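Local structure of dihydrodipicolinate synthase (Bacteroides thetaiotaomicron, 4XKY) at residues 194-197 against 198-202; 235-238 against 239-242; 291-294 against 295-299. The protein probably acts as a pyruvate-dependent aldolase of the DapA (dihydrodipicolinate synthase and N-acetylneuraminate lyase) family, working through a Schiff base. All blocks are in the same frame, centred on the assembly; numbering follows the deposited sequence.

Contact 1 (194-197 against 198-202)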
# COMPACT_ATOMS: atom_id res chain seq x y z
N GLU A 194 -23.65 4.74 -0.74
CA GLU A 194 -23.53 5.97 -1.52
C GLU A 194 -23.62 5.71 -3.04
O GLU A 194 -23.95 6.60 -3.81
CB GLU A 194 -22.25 6.71 -1.14
CG GLU A 194 -22.20 7.16 0.34
CD GLU A 194 -21.59 6.14 1.27
OE1 GLU A 194 -21.44 4.95 0.87
OE2 GLU A 194 -21.24 6.55 2.40
N ILE A 195 -23.37 4.48 -3.47
CA ILE A 195 -23.36 4.14 -4.89
C ILE A 195 -24.38 3.06 -5.26
O ILE A 195 -24.30 2.46 -6.35
CB ILE A 195 -21.97 3.68 -5.35
CG1 ILE A 195 -21.48 2.50 -4.49
CG2 ILE A 195 -21.02 4.85 -5.32
CD1 ILE A 195 -20.26 1.78 -5.06
N MET A 196 -25.32 2.80 -4.36
CA MET A 196 -26.37 1.82 -4.61
C MET A 196 -27.25 2.28 -5.74
O MET A 196 -27.57 1.49 -6.64
CB MET A 196 -27.23 1.62 -3.35
CG MET A 196 -28.33 0.58 -3.46
SD MET A 196 -29.95 1.30 -3.89
CE MET A 196 -30.38 2.21 -2.42
N ALA A 197 -27.69 3.53 -5.69
CA ALA A 197 -28.61 4.05 -6.70
C ALA A 197 -27.98 3.98 -8.08
O ALA A 197 -28.61 3.54 -9.04
CB ALA A 197 -29.02 5.47 -6.38
N GLU A 198 -26.71 4.37 -8.20
CA GLU A 198 -26.13 4.41 -9.53
C GLU A 198 -25.87 2.98 -10.02
O GLU A 198 -26.04 2.69 -11.20
CB GLU A 198 -24.90 5.30 -9.56
CG GLU A 198 -23.62 4.66 -9.06
CD GLU A 198 -22.55 5.71 -8.87
OE1 GLU A 198 -21.48 5.61 -9.53
OE2 GLU A 198 -22.79 6.65 -8.08
N SER A 199 -25.49 2.07 -9.12
CA SER A 199 -25.23 0.70 -9.51
C SER A 199 -26.54 0.02 -9.90
O SER A 199 -26.59 -0.71 -10.88
CB SER A 199 -24.56 -0.07 -8.39
OG SER A 199 -23.42 0.62 -7.90
N VAL A 200 -27.62 0.28 -9.15
CA VAL A 200 -28.90 -0.35 -9.48
C VAL A 200 -29.43 0.17 -10.81
O VAL A 200 -29.93 -0.59 -11.63
CB VAL A 200 -29.95 -0.19 -8.36
CG1 VAL A 200 -31.33 -0.67 -8.80
CG2 VAL A 200 -29.54 -1.00 -7.14
N LEU A 201 -29.29 1.47 -11.06
CA LEU A 201 -29.72 2.06 -12.32
C LEU A 201 -29.19 1.30 -13.51
O LEU A 201 -29.87 1.17 -14.54
CB LEU A 201 -29.28 3.51 -12.43
CG LEU A 201 -30.26 4.50 -11.83
CD1 LEU A 201 -29.59 5.85 -11.65
CD2 LEU A 201 -31.50 4.64 -12.70
N LEU A 202 -27.96 0.83 -13.37
CA LEU A 202 -27.28 0.04 -14.39
C LEU A 202 -27.37 -1.45 -14.13
O LEU A 202 -26.50 -2.20 -14.55
CB LEU A 202 -25.81 0.45 -14.44
CG LEU A 202 -25.48 1.55 -15.43
CD1 LEU A 202 -26.16 2.85 -15.08
CD2 LEU A 202 -23.97 1.72 -15.46
O HOH W 1 -25.53 6.15 -6.35
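S199 folds its hydroxyl back onto the carbonyl of I195, at the N-cap of helix 196-201. OG, set beside its own backbone N by a chi1 of -51°, donates to I195 O over 2.6 Å, and S199 N reaches the same oxygen at 3.0 Å. The two donors come from opposite faces of the carbonyl plane, gripping this oxygen twice. Serine's short hydroxyl suits this return to the backbone.

The E198 side chain crosses I195 at a slant, its aliphatic CG against I195 O and its carboxylate end beside the branch methyl. With CG between the backbone N and carbonyl carbon (chi1 81°), the otherwise extended chain brings OE2 within 3.7 Å of I195 CG2. Glutamate suits because it offers methylenes to I195 and a carboxylate oxygen, OE2, near a water. That water accepts from E198 N at 2.8 Å and lies 3.0 Å from E194 O, linking them in place of a direct i to i+4 bond where the alpha-helix is only beginning to wind. Q238 NE2 is a second partner of E194 O; the E194 carboxylate turns to S245. The short helix belongs to a beta-alpha-beta unit, between strands 187-190 and 206-207 of the (beta/alpha)8 barrel, and the M196 side chain is about 8 Å from that of V208, a predicted pyruvate-binding residue.

M196 and V200 lie side by side and point the same way, with M196 SD 4.0 Å from V200 CG2. Both are apolar, fitting helix 216-227, where M196 meets L222 and V200 meets Y223 and A226. A197, whose small methyl allows close approach, shares L222 and touches Q238. A neighbouring subunit closes in on the E198 side; its acidic side chain near E198 OE1 would probably favour protonation of one carboxylate.

Contact 2 (235-238 against 239-242)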
# COMPACT_ATOMS: atom_id res chain seq x y z
N ARG A 235 -32.87 11.33 -7.47
CA ARG A 235 -32.16 12.54 -7.03
C ARG A 235 -32.56 13.00 -5.63
O ARG A 235 -31.70 13.35 -4.83
CB ARG A 235 -32.29 13.68 -8.04
CG ARG A 235 -31.37 13.50 -9.24
CD ARG A 235 -31.41 14.68 -10.21
NE ARG A 235 -32.74 14.86 -10.79
CZ ARG A 235 -33.15 14.39 -11.97
NH1 ARG A 235 -32.33 13.70 -12.77
NH2 ARG A 235 -34.40 14.62 -12.36
N ARG A 236 -33.85 13.01 -5.33
CA ARG A 236 -34.33 13.47 -4.04
C ARG A 236 -33.79 12.60 -2.92
O ARG A 236 -33.30 13.10 -1.90
CB ARG A 236 -35.85 13.44 -4.01
CG ARG A 236 -36.45 14.14 -2.80
CD ARG A 236 -37.96 14.25 -2.91
NE ARG A 236 -38.64 12.96 -2.77
CZ ARG A 236 -38.86 12.33 -1.62
NH1 ARG A 236 -38.45 12.85 -0.47
NH2 ARG A 236 -39.50 11.17 -1.62
N LEU A 237 -33.88 11.28 -3.14
CA LEU A 237 -33.51 10.29 -2.12
C LEU A 237 -32.00 10.13 -2.01
O LEU A 237 -31.48 9.94 -0.92
CB LEU A 237 -34.19 8.96 -2.39
CG LEU A 237 -35.72 9.04 -2.30
CD1 LEU A 237 -36.38 7.70 -2.62
CD2 LEU A 237 -36.20 9.54 -0.95
N GLN A 238 -31.29 10.22 -3.14
CA GLN A 238 -29.82 10.21 -3.09
C GLN A 238 -29.28 11.35 -2.19
O GLN A 238 -28.31 11.16 -1.45
CB GLN A 238 -29.21 10.27 -4.51
CG GLN A 238 -27.69 10.24 -4.56
CD GLN A 238 -27.09 8.93 -4.07
OE1 GLN A 238 -27.82 7.99 -3.71
NE2 GLN A 238 -25.77 8.86 -4.03
N GLU A 239 -29.91 12.52 -2.24
CA GLU A 239 -29.46 13.65 -1.42
C GLU A 239 -29.59 13.33 0.07
O GLU A 239 -28.71 13.71 0.85
CB GLU A 239 -30.19 14.95 -1.76
CG GLU A 239 -29.82 16.12 -0.82
CD GLU A 239 -30.10 17.51 -1.38
OE1 GLU A 239 -30.95 17.66 -2.29
OE2 GLU A 239 -29.48 18.49 -0.91
N LYS A 240 -30.67 12.65 0.45
CA LYS A 240 -30.84 12.23 1.84
C LYS A 240 -29.80 11.18 2.23
O LYS A 240 -29.16 11.29 3.28
CB LYS A 240 -32.25 11.67 2.08
CG LYS A 240 -33.36 12.70 2.04
CD LYS A 240 -34.67 12.05 2.49
CE LYS A 240 -35.90 12.74 1.94
NZ LYS A 240 -36.22 13.96 2.73
N VAL A 241 -29.63 10.16 1.39
CA VAL A 241 -28.56 9.20 1.62
C VAL A 241 -27.22 9.91 1.74
O VAL A 241 -26.45 9.59 2.64
CB VAL A 241 -28.52 8.11 0.54
CG1 VAL A 241 -27.25 7.26 0.66
CG2 VAL A 241 -29.72 7.20 0.69
N MET A 242 -26.92 10.90 0.89
CA MET A 242 -25.60 11.53 0.99
C MET A 242 -25.47 12.41 2.23
O MET A 242 -24.38 12.56 2.78
CB MET A 242 -25.18 12.27 -0.29
CG MET A 242 -24.91 11.38 -1.50
SD MET A 242 -23.88 9.90 -1.26
CE MET A 242 -22.37 10.70 -0.70
O HOH W 2 -37.60 15.56 0.23
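M242 lies alongside Q238, one helical turn on, both side chains pointing the same way. The sulfur SD is 3.5 Å from Q238 NE2, and M242 CG is 3.7 Å from that same nitrogen. Q238 carries CG anti to the backbone N (chi1 -179°) and bends at chi2 (65°), which turns its amide beside the thioether and lets NE2 bond to E194 O. Replacing Q238 by an alanine would probably leave E194 O without this amide donor and open a gap beside the M242 thioether.

On the exposed side R236 and K240 also lie side by side, pointing the same way, R236 NH1 approaching K240 CE at 3.5 Å. A water in the plane of the guanidinium, at its edge, accepts from NH1 at 2.9 Å and weakly from K240 NZ, which probably eases the repulsion between R236 NH1 and K240 NZ, 4.1 Å apart. L237 CD2 sits over one guanidinium face, toward its rim, while E233 steadies the group through a salt bridge to NH2. Arginine and lysine suit this solvent-facing surface.

Backbone bonds such as V241 N to L237 O (3.0 Å) shape helix 231-247. Its L237 and V241 face helix 216-227, whereas M242 meets an aromatic side chain of a neighbouring subunit.

Contact 3 (291-294 against 295-299)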
# COMPACT_ATOMS: atom_id res chain seq x y z
N ILE A 291 -24.38 13.42 17.12
CA ILE A 291 -25.13 12.50 16.30
C ILE A 291 -26.61 12.86 16.44
O ILE A 291 -27.31 12.87 15.47
CB ILE A 291 -24.85 11.02 16.66
CG1 ILE A 291 -23.41 10.64 16.30
CG2 ILE A 291 -25.84 10.10 15.95
CD1 ILE A 291 -23.15 10.37 14.84
N TRP A 292 -27.10 13.14 17.65
CA TRP A 292 -28.51 13.52 17.84
C TRP A 292 -28.88 14.76 17.00
O TRP A 292 -29.89 14.76 16.28
CB TRP A 292 -28.81 13.72 19.34
CG TRP A 292 -30.20 14.21 19.67
CD1 TRP A 292 -30.52 15.34 20.35
CD2 TRP A 292 -31.45 13.56 19.36
NE1 TRP A 292 -31.88 15.46 20.47
CE2 TRP A 292 -32.48 14.38 19.87
CE3 TRP A 292 -31.79 12.39 18.68
CZ2 TRP A 292 -33.85 14.06 19.73
CZ3 TRP A 292 -33.16 12.06 18.54
CH2 TRP A 292 -34.17 12.90 19.07
N LYS A 293 -28.04 15.79 17.06
CA LYS A 293 -28.21 17.00 16.23
C LYS A 293 -28.29 16.67 14.75
O LYS A 293 -29.14 17.18 14.01
CB LYS A 293 -27.02 17.96 16.46
CG LYS A 293 -26.97 19.19 15.56
CD LYS A 293 -28.19 20.07 15.77
CE LYS A 293 -28.09 21.41 15.06
NZ LYS A 293 -28.75 22.45 15.89
N ALA A 294 -27.37 15.82 14.31
CA ALA A 294 -27.41 15.35 12.93
C ALA A 294 -28.74 14.66 12.60
O ALA A 294 -29.30 14.89 11.51
CB ALA A 294 -26.25 14.40 12.67
N LEU A 295 -29.23 13.82 13.51
CA LEU A 295 -30.47 13.09 13.26
C LEU A 295 -31.64 14.05 13.19
O LEU A 295 -32.48 13.91 12.32
CB LEU A 295 -30.77 12.05 14.34
CG LEU A 295 -30.04 10.70 14.26
CD1 LEU A 295 -30.33 9.93 15.55
CD2 LEU A 295 -30.50 9.89 13.05
N GLN A 296 -31.68 15.04 14.07
CA GLN A 296 -32.75 16.03 14.04
C GLN A 296 -32.74 16.87 12.76
O GLN A 296 -33.78 17.34 12.32
CB GLN A 296 -32.66 16.95 15.23
CG GLN A 296 -32.84 16.31 16.59
CD GLN A 296 -32.58 17.32 17.70
OE1 GLN A 296 -31.49 17.90 17.76
NE2 GLN A 296 -33.57 17.57 18.55
N ASN A 297 -31.56 17.08 12.19
CA ASN A 297 -31.41 17.79 10.92
C ASN A 297 -31.76 16.97 9.68
O ASN A 297 -31.99 17.55 8.63
CB ASN A 297 -30.00 18.32 10.76
CG ASN A 297 -29.72 19.53 11.62
OD1 ASN A 297 -30.62 20.11 12.22
ND2 ASN A 297 -28.47 19.92 11.67
N LEU A 298 -31.77 15.65 9.78
CA LEU A 298 -32.36 14.83 8.73
C LEU A 298 -33.86 14.96 8.81
O LEU A 298 -34.52 15.19 7.81
CB LEU A 298 -32.02 13.36 8.91
CG LEU A 298 -30.54 13.00 8.96
CD1 LEU A 298 -30.45 11.51 9.23
CD2 LEU A 298 -29.83 13.37 7.67
N GLY A 299 -34.36 14.83 10.03
CA GLY A 299 -35.78 14.73 10.34
C GLY A 299 -35.94 13.95 11.63
O GLY A 299 -37.05 13.79 12.15
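Q296 N donates to W292 O at 2.9 Å, and L295 N reaches I291 O at the same length. N297 N to K293 O (3.0 Å) and L298 N to A294 O (3.1 Å) complete four successive bonds of the alpha-helix.

Outside the backbone, Q296 lays its side chain over one face of the W292 ring. Q296 CG stands 4.0 Å from the centroid of the six-membered ring, a CH-pi contact, and the amide beyond it stacks with its plane 27° from that of the indole. With W292 CG anti to the backbone N (chi1 176°), the ring lies where the extended glutamine can cross it. W292 NE1 and Q296 NE2 approach one another, but both are donors, so the stack rests on overlap of flat groups. Glutamine suits the place, offering methylenes and a flat amide to the ring while remaining tolerable at an exposed site.

K293 and N297 cross on the outer surface, K293 CE to N297 ND2 at 3.7 Å. I291 and L295 are buried against L268 of helix 257-268, which W292 also touches; the partly exposed L298 packs on I244 of helix 231-247. Such side-by-side helices form the C-terminal helical region that follows the barrel in DapA-family enzymes.

Along the chain the three contacts come in series, moving from the barrel into the helices that follow it. Contact 1 lies on helix 196-201, between the last two strands of the parallel barrel sheet; contacts 2 and 3 lie on helices 231-247 and 285-298, beyond it. Centres of contacts 1 and 2 are 12 Å apart and the two touch, E194 CB packing on M242 SD at 3.6 Å, so the barrel and the C-terminal region meet directly. Contacts 2 and 3 are 15 Å apart between centres, their nearest atoms about 5 Å apart, whereas contacts 1 and 3 are 25 Å apart between centres, with nearest atoms about 12 Å apart. Helix 231-247 thus bridges the barrel and the terminal helix.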